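Local coordinates for trp repressor binding protein WrbA (Deinococcus radiodurans, PDB 1YDG), which catalyses the reduction of quinones to quinols by NADH or NADPH, as an FMN-binding, homotetrameric flavoprotein of the WrbA family, at residues P6-I11 / W78-V83; V12-T17 / L41-T46; S95-F100 / Q136-T141; K116-M121 / A147-P152; G130-L135 / G163-G168. All blocks are in the same frame, centred on the assembly; numbering follows the deposited sequence.

In the fold
The five contacts trace one flavodoxin-like domain, in which a mainly parallel sheet is layered between helices. Contacts 1, 2 and 4 join neighbouring strands of that sheet; contacts 1 and 2 share strand 8-13, their centres about 17 Å apart, against about 11 Å for contacts 1 and 4. Contact 3 joins two helices packed on the sheet, and contact 5 uses one of them, helix 131-144, its centre about 14 Å from that of contact 3. Along the chain contact 2 is nested inside contact 1, while contacts 3, 4 and 5 follow, interleaved. Contact 2 holds part of the FMN site; contacts 3, 4 and 5 also touch other subunits, so fold and tetramer are built together.

Contact 1: P6-I11 / W78-V83; sequences PVKLAI and WAEAIV
The mainly parallel sheet at the heart of the flavodoxin-like fold is joined here, with Leu9, Ala10 and Ile11 paired in register with Ala81, Ile82 and Val83. Ala10 is held through both polar backbone atoms: its N donates to Ala81 O, and its O accepts from Val83 N at 2.9 Å in a nearly straight bond (175°). Where the pairing begins, Lys8 O takes two donors, Glu80 N at 2.8 Å and Ala81 N at 3.0 Å. Lys8 N in turn donates to the anti side of Glu80 OE1 at 2.9 Å, so a side-chain carboxylate stands in for a strand carbonyl. The aliphatic part of Lys8 crosses Trp78 at about a right angle, with Lys8 CB over the ring face in a CH-pi contact, 3.6 Å from the centre of the six-membered ring of Trp78. An alanine at Trp78 would probably leave the Lys8 methylenes without this face, setting the chain free to turn, and Arg39 without its cation-pi partner. Strand 37-42 flanks strand 8-13 on its other edge, and strand 117-124 flanks strand 81-89. Ile11 rests on helix 19-33, while Val7, Ala81 and Val83 meet helix 180-204.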
# COMPACT_ATOMS: atom_id res chain seq x y z
N PRO B 6 -6.57 34.73 4.66
CA PRO B 6 -5.60 33.69 4.99
C PRO B 6 -6.14 32.30 4.65
O PRO B 6 -7.34 32.04 4.79
CB PRO B 6 -5.41 33.86 6.50
CG PRO B 6 -5.83 35.28 6.78
CD PRO B 6 -6.95 35.54 5.82
N VAL B 7 -5.25 31.42 4.19
CA VAL B 7 -5.56 30.00 4.01
C VAL B 7 -6.10 29.42 5.32
O VAL B 7 -5.55 29.66 6.39
CB VAL B 7 -4.31 29.20 3.57
CG1 VAL B 7 -4.55 27.68 3.63
CG2 VAL B 7 -3.91 29.59 2.17
N LYS B 8 -7.16 28.63 5.22
CA LYS B 8 -7.75 28.00 6.40
C LYS B 8 -7.17 26.60 6.54
O LYS B 8 -7.41 25.75 5.67
CB LYS B 8 -9.26 27.93 6.28
CG LYS B 8 -9.94 29.30 6.29
CD LYS B 8 -11.32 29.25 5.66
CE LYS B 8 -12.04 30.62 5.72
NZ LYS B 8 -11.15 31.77 5.40
N LEU B 9 -6.43 26.38 7.62
CA LEU B 9 -5.67 25.16 7.84
C LEU B 9 -6.17 24.48 9.08
O LEU B 9 -6.13 25.07 10.15
CB LEU B 9 -4.17 25.49 8.00
CG LEU B 9 -3.22 24.37 8.41
CD1 LEU B 9 -3.07 23.30 7.32
CD2 LEU B 9 -1.83 24.92 8.83
N ALA B 10 -6.63 23.24 8.93
CA ALA B 10 -7.02 22.39 10.05
C ALA B 10 -5.98 21.30 10.25
O ALA B 10 -5.72 20.51 9.33
CB ALA B 10 -8.37 21.75 9.79
N ILE B 11 -5.42 21.24 11.46
CA ILE B 11 -4.53 20.15 11.89
C ILE B 11 -5.36 19.25 12.78
O ILE B 11 -5.73 19.66 13.89
CB ILE B 11 -3.32 20.66 12.70
CG1 ILE B 11 -2.62 21.85 12.02
CG2 ILE B 11 -2.33 19.54 12.97
CD1 ILE B 11 -2.13 21.59 10.65
N TRP B 78 -14.79 23.69 6.70
CA TRP B 78 -14.18 25.00 6.85
C TRP B 78 -12.80 25.09 6.20
O TRP B 78 -12.48 26.10 5.56
CB TRP B 78 -14.09 25.38 8.34
CG TRP B 78 -13.26 26.59 8.64
CD1 TRP B 78 -13.64 27.88 8.53
CD2 TRP B 78 -11.90 26.61 9.09
NE1 TRP B 78 -12.60 28.72 8.89
CE2 TRP B 78 -11.52 27.95 9.25
CE3 TRP B 78 -10.96 25.60 9.38
CZ2 TRP B 78 -10.26 28.33 9.67
CZ3 TRP B 78 -9.71 25.98 9.80
CH2 TRP B 78 -9.36 27.33 9.94
N ALA B 79 -11.98 24.06 6.40
CA ALA B 79 -10.59 24.06 5.96
C ALA B 79 -10.45 24.13 4.45
O ALA B 79 -11.27 23.64 3.69
CB ALA B 79 -9.85 22.83 6.50
N GLU B 80 -9.39 24.78 4.02
CA GLU B 80 -8.97 24.70 2.63
C GLU B 80 -7.77 23.77 2.53
O GLU B 80 -7.51 23.20 1.48
CB GLU B 80 -8.66 26.09 2.14
CG GLU B 80 -9.90 26.91 1.93
CD GLU B 80 -9.68 28.40 2.06
OE1 GLU B 80 -8.76 28.83 2.76
OE2 GLU B 80 -10.46 29.15 1.45
N ALA B 81 -7.06 23.61 3.65
CA ALA B 81 -5.91 22.74 3.74
C ALA B 81 -6.04 21.88 4.98
O ALA B 81 -6.27 22.38 6.06
CB ALA B 81 -4.64 23.58 3.78
N ILE B 82 -5.88 20.57 4.82
CA ILE B 82 -6.00 19.62 5.91
C ILE B 82 -4.73 18.84 6.18
O ILE B 82 -4.10 18.31 5.26
CB ILE B 82 -7.11 18.59 5.60
CG1 ILE B 82 -8.47 19.29 5.53
CG2 ILE B 82 -7.09 17.45 6.64
CD1 ILE B 82 -9.54 18.56 4.68
N VAL B 83 -4.36 18.73 7.46
CA VAL B 83 -3.33 17.79 7.87
C VAL B 83 -3.93 16.83 8.87
O VAL B 83 -4.57 17.27 9.83
CB VAL B 83 -2.09 18.49 8.52
CG1 VAL B 83 -1.08 17.47 9.06
CG2 VAL B 83 -1.41 19.45 7.55
O HOH W 1 -8.90 31.62 3.01

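Contact 2: V12-T17 / L41-T46; sequences VFYSST and LKVRET. With SO4 (sulfate ion), chain J.
Val12 and Val43 form the tight part of this contact, crossing at about a right angle with Val12 CG1 3.6 Å from Val43 CG2. Around them the strands pair in parallel: Phe13 N donates to Leu41 O at 3.1 Å, and Phe13 O accepts from Val43 N at 2.8 Å. Phe13 CG sits between its own backbone N and carbonyl carbon (chi1 76°), and the ring lies with Lys42 CA over its face. Tyr14 OH donates to the syn lone pair of Glu45 OE2 at 2.5 Å, the ring and carboxylate planes being 82° apart; Trp58 and Gln96 also bind this carboxylate. Beyond Tyr14 the chains part. A water accepts from Ser15 N at 2.9 Å and reaches Val43 O only weakly. Ser15, Ser16 and Thr17, all FMN-binding, grip a sulfate ion: Ser15 OG donates to its O4 at 2.7 Å and Thr17 N to its O3 at 2.9 Å. The ion probably marks where the FMN phosphate binds, as the equivalent flavodoxin loop holds it. Helix 19-33 links the two strands in a beta-alpha-beta unit; strand 81-89 lies on the other edge of strand 8-13, and helix 95-102 packs on Val12 and Val43.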
# COMPACT_ATOMS: atom_id res chain seq x y z
N VAL B 12 -5.69 18.06 12.28
CA VAL B 12 -6.49 17.07 13.01
C VAL B 12 -5.56 15.92 13.38
O VAL B 12 -4.93 15.29 12.51
CB VAL B 12 -7.67 16.53 12.17
CG1 VAL B 12 -8.47 15.50 12.96
CG2 VAL B 12 -8.57 17.65 11.71
N PHE B 13 -5.40 15.71 14.68
CA PHE B 13 -4.42 14.76 15.19
C PHE B 13 -5.03 13.90 16.28
O PHE B 13 -5.86 14.37 17.08
CB PHE B 13 -3.17 15.48 15.70
CG PHE B 13 -3.36 16.14 17.04
CD1 PHE B 13 -2.97 15.48 18.21
CD2 PHE B 13 -3.98 17.37 17.13
CE1 PHE B 13 -3.18 16.06 19.43
CE2 PHE B 13 -4.19 17.96 18.37
CZ PHE B 13 -3.80 17.31 19.52
N TYR B 14 -4.66 12.63 16.28
CA TYR B 14 -4.86 11.77 17.43
C TYR B 14 -3.53 11.60 18.15
O TYR B 14 -2.48 11.48 17.52
CB TYR B 14 -5.43 10.39 17.06
CG TYR B 14 -5.56 9.58 18.32
CD1 TYR B 14 -6.53 9.90 19.25
CD2 TYR B 14 -4.62 8.60 18.64
CE1 TYR B 14 -6.61 9.20 20.47
CE2 TYR B 14 -4.68 7.91 19.86
CZ TYR B 14 -5.68 8.22 20.76
OH TYR B 14 -5.75 7.57 21.95
N SER B 15 -3.58 11.59 19.48
CA SER B 15 -2.40 11.33 20.31
C SER B 15 -2.83 10.62 21.59
O SER B 15 -3.72 11.11 22.31
CB SER B 15 -1.68 12.65 20.64
OG SER B 15 -0.46 12.39 21.33
N SER B 16 -2.22 9.46 21.89
CA SER B 16 -2.39 8.85 23.19
C SER B 16 -1.41 9.45 24.19
O SER B 16 -1.80 9.99 25.22
CB SER B 16 -2.14 7.34 23.14
OG SER B 16 -3.04 6.69 22.28
N THR B 17 -0.12 9.33 23.88
CA THR B 17 0.93 9.57 24.87
C THR B 17 1.72 10.86 24.65
O THR B 17 2.79 11.04 25.23
CB THR B 17 1.87 8.34 24.95
OG1 THR B 17 2.29 7.93 23.64
CG2 THR B 17 1.14 7.18 25.62
N LEU B 41 -6.82 20.71 16.33
CA LEU B 41 -8.01 19.94 16.70
C LEU B 41 -7.64 18.52 17.05
O LEU B 41 -7.00 17.80 16.27
CB LEU B 41 -8.99 19.92 15.52
CG LEU B 41 -9.42 21.29 15.00
CD1 LEU B 41 -9.90 21.17 13.58
CD2 LEU B 41 -10.49 21.89 15.89
N LYS B 42 -8.07 18.07 18.22
CA LYS B 42 -7.77 16.71 18.64
C LYS B 42 -8.89 15.76 18.23
O LYS B 42 -10.08 16.12 18.18
CB LYS B 42 -7.52 16.64 20.16
CG LYS B 42 -8.76 16.84 20.99
CD LYS B 42 -8.49 16.91 22.49
CE LYS B 42 -9.82 17.11 23.26
NZ LYS B 42 -9.64 17.83 24.56
N VAL B 43 -8.49 14.52 17.94
CA VAL B 43 -9.44 13.47 17.65
C VAL B 43 -10.00 12.92 18.96
O VAL B 43 -9.26 12.55 19.87
CB VAL B 43 -8.78 12.33 16.80
CG1 VAL B 43 -9.69 11.12 16.70
CG2 VAL B 43 -8.41 12.82 15.40
N ARG B 44 -11.32 12.82 19.02
CA ARG B 44 -12.02 12.25 20.17
C ARG B 44 -11.44 10.91 20.59
O ARG B 44 -11.20 10.00 19.77
CB ARG B 44 -13.51 12.06 19.87
CG ARG B 44 -14.30 11.63 21.09
CD ARG B 44 -15.74 11.29 20.79
NE ARG B 44 -16.51 12.50 20.56
CZ ARG B 44 -17.84 12.59 20.63
NH1 ARG B 44 -18.58 11.51 20.91
NH2 ARG B 44 -18.44 13.76 20.41
N GLU B 45 -11.23 10.80 21.90
CA GLU B 45 -10.71 9.61 22.52
C GLU B 45 -11.85 8.64 22.76
O GLU B 45 -12.86 8.98 23.37
CB GLU B 45 -10.02 9.98 23.85
CG GLU B 45 -9.48 8.82 24.61
CD GLU B 45 -8.47 8.05 23.78
OE1 GLU B 45 -8.86 7.01 23.21
OE2 GLU B 45 -7.34 8.53 23.66
N THR B 46 -11.70 7.43 22.25
CA THR B 46 -12.70 6.40 22.43
C THR B 46 -12.32 5.35 23.48
O THR B 46 -13.19 4.60 23.93
CB THR B 46 -12.96 5.67 21.10
OG1 THR B 46 -11.74 5.10 20.63
CG2 THR B 46 -13.47 6.65 20.04
S SO4 J . 1.41 9.33 20.59
O1 SO4 J . 2.30 9.70 21.69
O2 SO4 J . 2.14 8.60 19.58
O3 SO4 J . 0.33 8.52 21.15
O4 SO4 J . 0.89 10.54 19.97
O HOH W 2 -6.38 11.09 23.32
O HOH W 3 -5.96 12.90 20.48

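Contact 3: S95-F100 / Q136-T141; sequences SQMRAF and QTLYMT
Met97 and Arg98 reach from helix 95-102 to Leu138 and Thr141 of helix 131-144; the segments 95-100 and 136-141 run parallel within 3° but stand well apart, their axes 12.6 Å from each other at closest approach. At this spacing the backbones do not meet, and long side chains do the bridging. Met97 comes first: its CG lies 4.3 Å from Leu138 CD2, a light apolar touch on the side of the helices that faces the sheet. Next in sequence, Arg98 brings its guanidinium to the facing helix. Its chain is bent at chi2 and chi3 (-50° and -56°), and it slides past Thr141 in the opposite direction. Arg98 NH2 donates to Thr141 OG1 at 3.2 Å, with the hydroxyl oxygen tilted slightly from the guanidinium plane. The other terminal nitrogen, Arg98 NH1, donates to a water at 3.2 Å, and that water donates on to Thr137 OG1, which itself bonds to Thr134 O one turn earlier. The buried guanidinium is thus met by a hydroxyl and by a water shared with Thr137. Thr141 OG1 has a second partner in Phe90 O of the second subunit, and Arg98 packs on Arg89 of that second subunit, which ties this pair of helices to the tetramer interface. Both helices lie on one face of the sheet: Met97 sits on Phe84 and Ser86 of strand 81-89, Leu138 on Ala120 of the adjacent strand 117-124, and Ile101 of helix 95-102 touches both Leu138 and Thr141.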
# COMPACT_ATOMS: atom_id res chain seq x y z
N SER B 95 -7.71 3.36 15.59
CA SER B 95 -9.16 3.30 15.50
C SER B 95 -9.80 4.66 15.81
O SER B 95 -10.83 4.99 15.24
CB SER B 95 -9.74 2.22 16.42
OG SER B 95 -9.41 2.47 17.77
N GLN B 96 -9.16 5.45 16.66
CA GLN B 96 -9.72 6.74 17.04
C GLN B 96 -9.75 7.67 15.82
O GLN B 96 -10.75 8.35 15.55
CB GLN B 96 -8.93 7.37 18.21
CG GLN B 96 -9.08 6.63 19.55
CD GLN B 96 -7.97 5.61 19.84
OE1 GLN B 96 -7.37 5.05 18.91
NE2 GLN B 96 -7.69 5.38 21.13
N MET B 97 -8.66 7.67 15.05
CA MET B 97 -8.60 8.44 13.84
C MET B 97 -9.58 7.87 12.82
O MET B 97 -10.34 8.62 12.22
CB MET B 97 -7.17 8.46 13.29
CG MET B 97 -7.02 9.12 11.90
SD MET B 97 -7.45 10.86 11.82
CE MET B 97 -6.06 11.73 12.50
N ARG B 98 -9.58 6.55 12.63
CA ARG B 98 -10.56 5.95 11.71
C ARG B 98 -12.01 6.25 12.14
O ARG B 98 -12.86 6.42 11.29
CB ARG B 98 -10.38 4.45 11.57
CG ARG B 98 -9.02 3.99 11.03
CD ARG B 98 -8.57 4.68 9.76
NE ARG B 98 -9.53 4.58 8.66
CZ ARG B 98 -9.26 4.87 7.38
NH1 ARG B 98 -8.03 5.24 7.00
NH2 ARG B 98 -10.21 4.76 6.47
N ALA B 99 -12.29 6.27 13.43
CA ALA B 99 -13.64 6.59 13.90
C ALA B 99 -14.04 7.98 13.44
O ALA B 99 -15.17 8.17 13.01
CB ALA B 99 -13.74 6.49 15.41
N PHE B 100 -13.10 8.93 13.53
CA PHE B 100 -13.31 10.27 13.03
C PHE B 100 -13.58 10.26 11.53
O PHE B 100 -14.53 10.85 11.06
CB PHE B 100 -12.11 11.18 13.31
CG PHE B 100 -12.26 12.53 12.70
CD1 PHE B 100 -13.30 13.38 13.11
CD2 PHE B 100 -11.43 12.94 11.69
CE1 PHE B 100 -13.47 14.63 12.51
CE2 PHE B 100 -11.60 14.17 11.10
CZ PHE B 100 -12.62 15.01 11.50
N GLN B 136 0.45 6.12 4.02
CA GLN B 136 -0.18 5.63 2.80
C GLN B 136 -1.69 5.42 2.97
O GLN B 136 -2.48 5.86 2.14
CB GLN B 136 0.45 4.32 2.36
CG GLN B 136 -0.27 3.64 1.18
CD GLN B 136 0.40 2.30 0.76
OE1 GLN B 136 0.32 1.29 1.48
NE2 GLN B 136 1.02 2.30 -0.40
N THR B 137 -2.09 4.74 4.04
CA THR B 137 -3.52 4.48 4.26
C THR B 137 -4.30 5.79 4.39
O THR B 137 -5.45 5.89 3.95
CB THR B 137 -3.78 3.62 5.50
OG1 THR B 137 -3.33 4.29 6.68
CG2 THR B 137 -3.06 2.30 5.40
N LEU B 138 -3.66 6.80 4.97
CA LEU B 138 -4.30 8.11 5.14
C LEU B 138 -4.43 8.87 3.82
O LEU B 138 -5.47 9.51 3.57
CB LEU B 138 -3.53 8.94 6.18
CG LEU B 138 -3.64 8.42 7.62
CD1 LEU B 138 -2.74 9.24 8.55
CD2 LEU B 138 -5.10 8.43 8.14
N TYR B 139 -3.40 8.79 2.98
CA TYR B 139 -3.49 9.39 1.65
C TYR B 139 -4.53 8.68 0.80
O TYR B 139 -5.29 9.36 0.08
CB TYR B 139 -2.13 9.44 0.92
CG TYR B 139 -1.20 10.49 1.48
CD1 TYR B 139 -1.36 11.85 1.19
CD2 TYR B 139 -0.13 10.13 2.29
CE1 TYR B 139 -0.53 12.79 1.72
CE2 TYR B 139 0.72 11.09 2.83
CZ TYR B 139 0.53 12.41 2.54
OH TYR B 139 1.38 13.35 3.07
N MET B 140 -4.57 7.34 0.86
CA MET B 140 -5.56 6.59 0.05
C MET B 140 -6.99 7.02 0.40
O MET B 140 -7.82 7.22 -0.50
CB MET B 140 -5.43 5.07 0.20
CG MET B 140 -4.13 4.45 -0.35
SD MET B 140 -3.60 4.90 -2.02
CE MET B 140 -2.39 6.16 -1.64
N THR B 141 -7.28 7.16 1.69
CA THR B 141 -8.58 7.70 2.16
C THR B 141 -8.90 9.07 1.57
O THR B 141 -10.02 9.32 1.10
CB THR B 141 -8.60 7.75 3.73
OG1 THR B 141 -8.73 6.41 4.22
CG2 THR B 141 -9.73 8.59 4.27
O HOH W 4 -5.33 4.06 8.24

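Contact 4: K116-M121 / A147-P152; sequences KTFSAM and AVLTPP
Phe118 and Leu149 lie side by side and point the same way from two parallel strands of a beta-alpha-beta unit, in which strand 117-124 leads through helix 131-144 to strand 148-149. Leu149 CD2 is 3.9 Å from Phe118 CB and 4.1 Å from Phe118 CD2, so the leucine branch lies against the root of the aromatic side chain. Ala147 adds its methyl, with CB 4.0 Å from Phe118 CB. The phenylalanine ring also meets Phe84 in a T-shaped stack and packs on Ala142 of the connecting helix. Thr117 points to the other face of the sheet, where it and Thr150 cross at a slant, with Thr117 CG2 4.0 Å from Thr150 CG2. Thr150 O lies 3.6 Å from CB of Ser119, two residues beyond Thr117. An alanine at Thr150 would probably leave Thr117 CG2 without this neighbour and open a gap toward Gln193 of helix 180-204, on which Thr150 also packs. The hydroxyls of Thr117 and Ser119 are bound by that same helix, Thr117 OG1 by Thr197 and Ser119 OG by Gln193. Val148 and Leu149 in turn meet their own counterparts in the third subunit, so the short strand belongs to both the fold and the tetramer. Three backbone bonds hold the strands together: Val148 N to Lys116 O, Phe118 N to Val148 O at 3.0 Å, and Thr150 N to Phe118 O at 2.8 Å, nearly straight at 172°.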
# COMPACT_ATOMS: atom_id res chain seq x y z
N LYS B 116 -9.74 20.03 -1.43
CA LYS B 116 -8.97 20.56 -0.31
C LYS B 116 -7.59 19.90 -0.37
O LYS B 116 -7.47 18.77 -0.81
CB LYS B 116 -9.67 20.26 1.01
CG LYS B 116 -10.97 20.99 1.17
CD LYS B 116 -11.85 20.37 2.23
CE LYS B 116 -13.27 20.96 2.18
NZ LYS B 116 -13.33 22.43 2.51
N THR B 117 -6.55 20.62 0.01
CA THR B 117 -5.22 20.00 0.07
C THR B 117 -5.13 19.14 1.31
O THR B 117 -5.80 19.40 2.31
CB THR B 117 -4.08 20.98 0.03
OG1 THR B 117 -4.14 21.84 1.15
CG2 THR B 117 -4.11 21.81 -1.26
N PHE B 118 -4.31 18.10 1.22
CA PHE B 118 -4.18 17.09 2.23
C PHE B 118 -2.76 16.59 2.32
O PHE B 118 -2.16 16.21 1.30
CB PHE B 118 -5.04 15.89 1.89
CG PHE B 118 -5.04 14.85 2.97
CD1 PHE B 118 -5.91 14.95 4.05
CD2 PHE B 118 -4.14 13.79 2.93
CE1 PHE B 118 -5.91 13.99 5.06
CE2 PHE B 118 -4.13 12.82 3.93
CZ PHE B 118 -5.01 12.93 5.01
N SER B 119 -2.22 16.55 3.53
CA SER B 119 -0.99 15.81 3.81
C SER B 119 -1.12 15.16 5.19
O SER B 119 -2.09 15.41 5.92
CB SER B 119 0.23 16.72 3.75
OG SER B 119 0.41 17.43 4.94
N ALA B 120 -0.18 14.28 5.52
CA ALA B 120 -0.32 13.48 6.72
C ALA B 120 1.01 13.31 7.45
O ALA B 120 2.08 13.49 6.88
CB ALA B 120 -0.92 12.12 6.36
N MET B 121 0.91 12.95 8.72
CA MET B 121 2.06 12.77 9.61
C MET B 121 1.77 11.61 10.51
O MET B 121 0.60 11.24 10.73
CB MET B 121 2.31 14.00 10.50
CG MET B 121 2.55 15.30 9.77
SD MET B 121 2.94 16.69 10.87
CE MET B 121 1.59 16.66 12.02
N ALA B 147 -9.34 14.90 -2.75
CA ALA B 147 -8.38 15.83 -2.19
C ALA B 147 -7.21 15.98 -3.17
O ALA B 147 -6.98 15.12 -4.03
CB ALA B 147 -7.90 15.34 -0.85
N VAL B 148 -6.51 17.10 -3.03
CA VAL B 148 -5.26 17.35 -3.72
C VAL B 148 -4.15 17.05 -2.73
O VAL B 148 -4.00 17.75 -1.73
CB VAL B 148 -5.23 18.82 -4.16
CG1 VAL B 148 -3.88 19.20 -4.81
CG2 VAL B 148 -6.38 19.09 -5.08
N LEU B 149 -3.41 15.97 -2.97
CA LEU B 149 -2.46 15.47 -1.99
C LEU B 149 -1.16 16.23 -2.10
O LEU B 149 -0.61 16.32 -3.19
CB LEU B 149 -2.26 13.97 -2.12
CG LEU B 149 -3.54 13.13 -2.25
CD1 LEU B 149 -3.24 11.68 -2.15
CD2 LEU B 149 -4.54 13.52 -1.18
N THR B 150 -0.68 16.79 -0.99
CA THR B 150 0.53 17.61 -1.00
C THR B 150 1.63 17.08 -0.06
O THR B 150 2.07 17.77 0.86
CB THR B 150 0.26 19.08 -0.63
OG1 THR B 150 -0.22 19.15 0.73
CG2 THR B 150 -0.71 19.71 -1.60
N PRO B 151 2.12 15.87 -0.34
CA PRO B 151 3.17 15.34 0.54
C PRO B 151 4.48 16.14 0.34
O PRO B 151 4.67 16.76 -0.70
CB PRO B 151 3.29 13.90 0.07
CG PRO B 151 3.01 13.97 -1.38
CD PRO B 151 1.85 14.96 -1.46
N PRO B 152 5.37 16.14 1.34
CA PRO B 152 6.60 16.94 1.26
C PRO B 152 7.64 16.48 0.24
O PRO B 152 8.41 17.31 -0.23
CB PRO B 152 7.19 16.83 2.66
CG PRO B 152 6.62 15.64 3.25
CD PRO B 152 5.27 15.44 2.63

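Contact 5: G130-L135 / G163-G168; sequences GQETTL and GGNPYG
Leu135 and Asn165 reach toward each other tip to tip, Leu135 CD1 standing 3.8 Å from Asn165 ND2. The same methyl serves two more partners: Leu135 CD1 is 3.9 Å from Tyr167 CB and 3.6 Å from Gly168 O. One helical turn back, Glu132 runs past the ring of Tyr167, with Glu132 CG 4.0 Å from Tyr167 CD1. The carboxylate plane is turned 82° against the ring, and Glu132 OE2 lies at the ring edge. Across the two segments the contact is thus packing alone.

Behind this first shell, polar bonds fix the pieces. Asn165 OD1 accepts from Tyr167 N at 3.0 Å, an Asx turn, which ties the asparagine side chain to its own loop, while Asn165 ND2 bonds to Ser170. Gly130 occupies the N-cap position, its O accepting from both Thr134 N and Thr134 OG1, the latter at 2.9 Å. Glu132 OE1 binds Gly130 N of the fourth subunit, while Thr133 N here binds Glu132 OE2 of that subunit. Tyr167 OH likewise bonds to Thr133 of the fourth subunit and to His144 of the third.

His144 is an FMN-binding residue, and helix 131-144 follows, after Gly130, the FMN-binding residues 123 to 129. The arrangement thus lies beside the FMN-binding residues of a flavodoxin-like domain, where subunits of the WrbA tetramer meet.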
# COMPACT_ATOMS: atom_id res chain seq x y z
N GLY B 130 6.01 0.81 10.68
CA GLY B 130 4.72 0.89 10.00
C GLY B 130 4.27 2.30 9.68
O GLY B 130 3.17 2.50 9.16
N GLN B 131 5.12 3.26 10.01
CA GLN B 131 4.88 4.65 9.72
C GLN B 131 4.50 4.91 8.26
O GLN B 131 3.50 5.58 7.99
CB GLN B 131 6.11 5.49 10.05
CG GLN B 131 6.41 5.68 11.54
CD GLN B 131 7.58 4.82 12.01
OE1 GLN B 131 7.63 3.61 11.72
NE2 GLN B 131 8.50 5.43 12.76
N GLU B 132 5.29 4.38 7.32
CA GLU B 132 5.07 4.65 5.91
C GLU B 132 3.73 4.10 5.48
O GLU B 132 2.99 4.77 4.77
CB GLU B 132 6.16 4.04 5.03
CG GLU B 132 7.47 4.74 5.18
CD GLU B 132 8.56 4.23 4.25
OE1 GLU B 132 9.65 4.81 4.32
OE2 GLU B 132 8.36 3.30 3.45
N THR B 133 3.39 2.91 5.94
CA THR B 133 2.11 2.35 5.56
C THR B 133 0.97 3.17 6.20
O THR B 133 -0.08 3.35 5.57
CB THR B 133 2.02 0.84 5.80
OG1 THR B 133 2.26 0.55 7.18
CG2 THR B 133 3.06 0.09 4.93
N THR B 134 1.19 3.72 7.40
CA THR B 134 0.15 4.50 8.10
C THR B 134 -0.14 5.73 7.30
O THR B 134 -1.31 6.06 7.09
CB THR B 134 0.56 4.91 9.52
OG1 THR B 134 0.84 3.74 10.30
CG2 THR B 134 -0.53 5.72 10.20
N LEU B 135 0.91 6.40 6.82
CA LEU B 135 0.73 7.56 5.96
C LEU B 135 -0.00 7.18 4.67
O LEU B 135 -0.96 7.85 4.27
CB LEU B 135 2.08 8.19 5.65
CG LEU B 135 2.85 8.70 6.87
CD1 LEU B 135 4.27 9.04 6.50
CD2 LEU B 135 2.14 9.94 7.47
N GLY B 163 15.49 11.99 8.75
CA GLY B 163 15.36 10.56 8.44
C GLY B 163 14.86 10.33 7.03
O GLY B 163 14.87 9.19 6.53
N GLY B 164 14.42 11.41 6.37
CA GLY B 164 14.00 11.36 4.97
C GLY B 164 12.66 10.69 4.76
O GLY B 164 12.62 9.54 4.28
N ASN B 165 11.56 11.36 5.12
CA ASN B 165 10.25 10.79 4.80
C ASN B 165 9.48 11.62 3.79
O ASN B 165 8.87 12.61 4.12
CB ASN B 165 9.42 10.48 6.05
CG ASN B 165 8.29 9.45 5.77
OD1 ASN B 165 7.67 9.41 4.69
ND2 ASN B 165 8.04 8.59 6.78
N PRO B 166 9.49 11.18 2.53
CA PRO B 166 8.84 11.92 1.47
C PRO B 166 7.30 11.92 1.59
O PRO B 166 6.64 12.81 1.07
CB PRO B 166 9.31 11.17 0.21
CG PRO B 166 9.53 9.80 0.66
CD PRO B 166 10.07 9.91 2.04
N TYR B 167 6.75 10.94 2.30
CA TYR B 167 5.29 10.79 2.37
C TYR B 167 4.70 11.71 3.41
O TYR B 167 3.54 12.06 3.34
CB TYR B 167 4.88 9.34 2.68
CG TYR B 167 5.47 8.28 1.77
CD1 TYR B 167 5.89 7.05 2.29
CD2 TYR B 167 5.63 8.49 0.40
CE1 TYR B 167 6.45 6.08 1.47
CE2 TYR B 167 6.19 7.49 -0.44
CZ TYR B 167 6.59 6.31 0.11
OH TYR B 167 7.14 5.32 -0.68
N GLY B 168 5.53 12.11 4.37
CA GLY B 168 5.09 12.94 5.47
C GLY B 168 5.97 12.74 6.69
O GLY B 168 6.62 11.72 6.84